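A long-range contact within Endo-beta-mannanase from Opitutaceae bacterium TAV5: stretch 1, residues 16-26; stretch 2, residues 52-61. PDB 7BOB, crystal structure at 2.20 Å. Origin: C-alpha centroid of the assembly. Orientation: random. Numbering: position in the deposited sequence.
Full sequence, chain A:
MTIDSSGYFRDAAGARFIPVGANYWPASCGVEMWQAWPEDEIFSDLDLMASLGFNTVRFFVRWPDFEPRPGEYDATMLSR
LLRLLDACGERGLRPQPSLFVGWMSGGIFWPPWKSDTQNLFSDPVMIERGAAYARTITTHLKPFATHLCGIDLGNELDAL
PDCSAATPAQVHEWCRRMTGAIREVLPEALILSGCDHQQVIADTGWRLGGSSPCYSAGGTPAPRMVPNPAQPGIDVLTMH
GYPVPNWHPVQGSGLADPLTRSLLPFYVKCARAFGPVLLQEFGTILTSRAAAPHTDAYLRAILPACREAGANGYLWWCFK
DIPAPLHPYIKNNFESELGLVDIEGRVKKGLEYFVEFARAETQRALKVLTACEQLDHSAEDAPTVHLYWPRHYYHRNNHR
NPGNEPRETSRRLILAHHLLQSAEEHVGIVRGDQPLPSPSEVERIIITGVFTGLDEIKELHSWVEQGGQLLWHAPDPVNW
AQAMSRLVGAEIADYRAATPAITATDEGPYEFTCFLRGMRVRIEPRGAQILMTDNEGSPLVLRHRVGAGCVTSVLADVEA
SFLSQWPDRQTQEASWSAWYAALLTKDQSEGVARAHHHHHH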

# COMPACT_ATOMS: atom_id res chain seq x y z
N ARG A 16 31.12 40.00 1.42
CA ARG A 16 30.05 39.08 1.73
C ARG A 16 28.71 39.73 1.42
O ARG A 16 28.53 40.93 1.62
N PHE A 17 27.74 38.94 0.95
CA PHE A 17 26.38 39.45 0.97
C PHE A 17 25.37 38.35 1.29
O PHE A 17 25.59 37.17 1.06
N ILE A 18 24.27 38.79 1.89
CA ILE A 18 23.18 37.96 2.35
C ILE A 18 22.02 38.17 1.38
O ILE A 18 21.39 39.23 1.39
N PRO A 19 21.72 37.20 0.52
CA PRO A 19 20.54 37.34 -0.34
C PRO A 19 19.30 37.52 0.51
O PRO A 19 19.07 36.77 1.46
N VAL A 20 18.53 38.57 0.23
CA VAL A 20 17.22 38.76 0.84
C VAL A 20 16.29 39.28 -0.25
O VAL A 20 16.69 40.08 -1.10
N GLY A 21 15.04 38.81 -0.23
CA GLY A 21 14.10 39.17 -1.29
C GLY A 21 12.97 38.15 -1.35
O GLY A 21 12.64 37.52 -0.35
N ALA A 22 12.41 38.01 -2.55
CA ALA A 22 11.17 37.27 -2.76
C ALA A 22 11.26 36.44 -4.04
O ALA A 22 11.88 36.84 -5.02
N ASN A 23 10.60 35.29 -4.00
CA ASN A 23 10.23 34.60 -5.23
C ASN A 23 9.13 35.40 -5.93
O ASN A 23 8.26 35.97 -5.26
N TYR A 24 9.15 35.42 -7.27
CA TYR A 24 8.33 36.39 -8.00
C TYR A 24 7.52 35.79 -9.13
O TYR A 24 8.07 35.12 -10.01
N TRP A 25 6.22 36.12 -9.14
CA TRP A 25 5.33 36.11 -10.31
C TRP A 25 4.51 37.39 -10.24
O TRP A 25 4.12 37.81 -9.14
N PRO A 26 4.20 38.03 -11.36
CA PRO A 26 3.30 39.19 -11.32
C PRO A 26 1.93 38.81 -10.77
O PRO A 26 1.46 37.69 -10.94
N LEU A 52 12.23 48.10 -0.65
CA LEU A 52 12.16 47.42 0.64
C LEU A 52 13.52 46.93 1.12
O LEU A 52 13.59 46.31 2.18
N GLY A 53 14.59 47.19 0.38
CA GLY A 53 15.91 46.75 0.81
C GLY A 53 16.34 45.41 0.27
O GLY A 53 17.42 44.93 0.64
N PHE A 54 15.55 44.81 -0.63
CA PHE A 54 15.89 43.49 -1.16
C PHE A 54 17.04 43.60 -2.14
O PHE A 54 17.17 44.58 -2.86
N ASN A 55 17.88 42.58 -2.18
CA ASN A 55 19.01 42.57 -3.09
C ASN A 55 19.00 41.38 -4.03
O ASN A 55 19.95 41.21 -4.80
N THR A 56 17.96 40.53 -3.99
CA THR A 56 17.85 39.38 -4.88
C THR A 56 16.39 39.14 -5.25
O THR A 56 15.46 39.52 -4.53
N VAL A 57 16.18 38.50 -6.40
CA VAL A 57 14.84 38.10 -6.81
C VAL A 57 14.98 36.76 -7.50
O VAL A 57 15.80 36.60 -8.42
N ARG A 58 14.23 35.76 -7.02
CA ARG A 58 14.16 34.46 -7.65
C ARG A 58 12.99 34.43 -8.62
O ARG A 58 11.86 34.79 -8.26
N PHE A 59 13.26 34.02 -9.86
CA PHE A 59 12.19 33.91 -10.83
C PHE A 59 12.43 32.68 -11.69
O PHE A 59 13.51 32.07 -11.68
N PHE A 60 11.42 32.31 -12.47
CA PHE A 60 11.36 30.97 -13.04
C PHE A 60 11.29 31.03 -14.56
O PHE A 60 10.38 31.66 -15.12
N VAL A 61 12.25 30.39 -15.20
CA VAL A 61 12.28 30.27 -16.66
C VAL A 61 11.41 29.07 -17.00
O VAL A 61 11.86 27.92 -16.94

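Two neighbouring parallel strands, one starting at V20 and the other at T56, meet here in a mixed contact: an asparagine clamp at one end, a glycine under an aromatic ring, and an arginine-asparagine bond beside aromatic packing at the other end.

N55 is the clamp. Its CA-to-CB bond points sideways, but chi1 p brings the amide to the backbone of stretch 1. N55 ND2 donates to I18 O (2.9 Å), and N55 OD1 accepts from V20 N (2.9 Å). The amide thus serves both a carbonyl and an NH, much as a backbone would. V20 O in turn takes N55 N (3.0 Å) and T56 N (3.2 Å).

T56 points toward stretch 1 with chi1 p. Its CG2 lies 3.7 Å from P19 CB and 4.2 Å from F17 CE1, at the edge of the F17 ring. F17 is also p and points toward stretch 2.

F54, chi1 m, lays one ring face over G21, with G21 CA 3.4 Å from F54 CG. A CB on G21 would clash with T56 O, and the backbone angles there by themselves call for glycine. V20, chi1 m, adds a looser apolar contact, V20 CG2 to F54 CD1 at 4.3 Å. The O of water 1 lies 3.0 Å from A22 N and 2.5 Å from T56 O, bridging them where the strands do not bond directly.

Further along, N23 and R58 share one face of the sheet. N23 is m; R58 is extended, with chi1 to chi3 all t. R58 NH1 donates to N23 OD1 (2.8 Å). N23 OD1 also lies 3.7 Å from F60 CZ, at the ring edge.

V57, chi1 p, meets Y24, chi1 t, through V57 CG2 and Y24 CB at 3.8 Å. F60 points toward stretch 1, and F60 CD2 is 3.6 Å from W25 CZ2; both residues are m, and their rings meet obliquely. The O of water 2 lies 2.8 Å from both Y24 O and F60 N, linking them.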

# COMPACT_ATOMS: atom_id res chain seq x y z
CB ARG A 16 30.12 38.67 3.20
CG ARG A 16 29.06 37.66 3.62
CD ARG A 16 29.16 37.29 5.07
NE ARG A 16 30.22 36.31 5.28
CZ ARG A 16 30.57 35.85 6.47
NH1 ARG A 16 29.94 36.28 7.56
NH2 ARG A 16 31.55 34.95 6.57
CB PHE A 17 26.02 40.19 -0.33
CG PHE A 17 25.63 39.31 -1.46
CD1 PHE A 17 24.29 39.16 -1.79
CD2 PHE A 17 26.59 38.65 -2.21
CE1 PHE A 17 23.91 38.35 -2.84
CE2 PHE A 17 26.23 37.82 -3.28
CZ PHE A 17 24.88 37.68 -3.60
CB ILE A 18 22.76 38.30 3.79
CG1 ILE A 18 23.97 38.36 4.74
CG2 ILE A 18 21.73 37.31 4.27
CD1 ILE A 18 24.71 37.05 4.92
CB PRO A 19 20.52 36.03 -1.13
CG PRO A 19 21.96 35.58 -1.15
CD PRO A 19 22.52 36.00 0.20
CB VAL A 20 17.25 39.70 2.06
CG1 VAL A 20 18.15 39.15 3.18
CG2 VAL A 20 17.72 41.11 1.70
CB ALA A 22 9.94 38.18 -2.88
CB ASN A 23 9.75 33.18 -4.91
CG ASN A 23 10.83 32.34 -4.25
OD1 ASN A 23 11.57 31.61 -4.92
ND2 ASN A 23 10.93 32.43 -2.92
CB TYR A 24 9.17 37.51 -8.60
CG TYR A 24 8.31 38.52 -9.33
CD1 TYR A 24 7.47 39.38 -8.64
CD2 TYR A 24 8.33 38.59 -10.71
CE1 TYR A 24 6.68 40.30 -9.29
CE2 TYR A 24 7.55 39.51 -11.38
CZ TYR A 24 6.73 40.35 -10.67
OH TYR A 24 5.96 41.26 -11.38
CB TRP A 25 4.36 34.91 -10.36
CG TRP A 25 4.96 33.57 -10.61
CD1 TRP A 25 5.05 32.54 -9.71
CD2 TRP A 25 5.51 33.09 -11.84
NE1 TRP A 25 5.64 31.45 -10.30
CE2 TRP A 25 5.93 31.75 -11.61
CE3 TRP A 25 5.70 33.64 -13.10
CZ2 TRP A 25 6.52 30.97 -12.59
CZ3 TRP A 25 6.29 32.85 -14.10
CH2 TRP A 25 6.69 31.54 -13.83
CB PRO A 26 3.19 39.62 -12.79
CG PRO A 26 4.28 38.88 -13.50
CD PRO A 26 4.50 37.62 -12.75
CB LEU A 52 11.19 46.24 0.59
CG LEU A 52 9.73 46.62 0.34
CD1 LEU A 52 8.93 45.39 -0.04
CD2 LEU A 52 9.15 47.33 1.56
CB PHE A 54 14.67 42.86 -1.83
CG PHE A 54 13.55 42.53 -0.88
CD1 PHE A 54 13.78 42.44 0.49
CD2 PHE A 54 12.25 42.32 -1.35
CE1 PHE A 54 12.73 42.13 1.38
CE2 PHE A 54 11.20 42.02 -0.48
CZ PHE A 54 11.45 41.93 0.89
CB ASN A 55 20.33 42.61 -2.29
CG ASN A 55 20.50 41.39 -1.39
OD1 ASN A 55 19.90 40.32 -1.64
ND2 ASN A 55 21.32 41.52 -0.34
CB THR A 56 18.41 38.11 -4.23
OG1 THR A 56 17.83 37.96 -2.94
CG2 THR A 56 19.93 38.18 -4.07
CB VAL A 57 14.16 39.14 -7.72
CG1 VAL A 57 14.99 39.46 -9.00
CG2 VAL A 57 12.71 38.69 -8.07
CB ARG A 58 14.01 33.35 -6.61
CG ARG A 58 13.91 31.95 -7.22
CD ARG A 58 14.14 30.89 -6.17
NE ARG A 58 14.09 29.52 -6.67
CZ ARG A 58 13.20 28.60 -6.27
NH1 ARG A 58 12.24 28.90 -5.39
NH2 ARG A 58 13.26 27.37 -6.76
CB PHE A 59 12.05 35.20 -11.65
CG PHE A 59 13.22 35.50 -12.54
CD1 PHE A 59 14.10 36.53 -12.24
CD2 PHE A 59 13.42 34.80 -13.72
CE1 PHE A 59 15.16 36.84 -13.06
CE2 PHE A 59 14.51 35.10 -14.56
CZ PHE A 59 15.37 36.11 -14.22
CB PHE A 60 10.18 30.23 -12.43
CG PHE A 60 10.15 30.35 -10.96
CD1 PHE A 60 11.00 29.59 -10.18
CD2 PHE A 60 9.36 31.31 -10.34
CE1 PHE A 60 11.01 29.72 -8.78
CE2 PHE A 60 9.37 31.46 -8.97
CZ PHE A 60 10.20 30.66 -8.19
CB VAL A 61 13.73 30.14 -17.16
CG1 VAL A 61 13.79 30.09 -18.68
CG2 VAL A 61 14.58 31.31 -16.64
O HOH W 1 13.04 40.23 -4.41
O HOH W 2 9.11 33.96 -12.37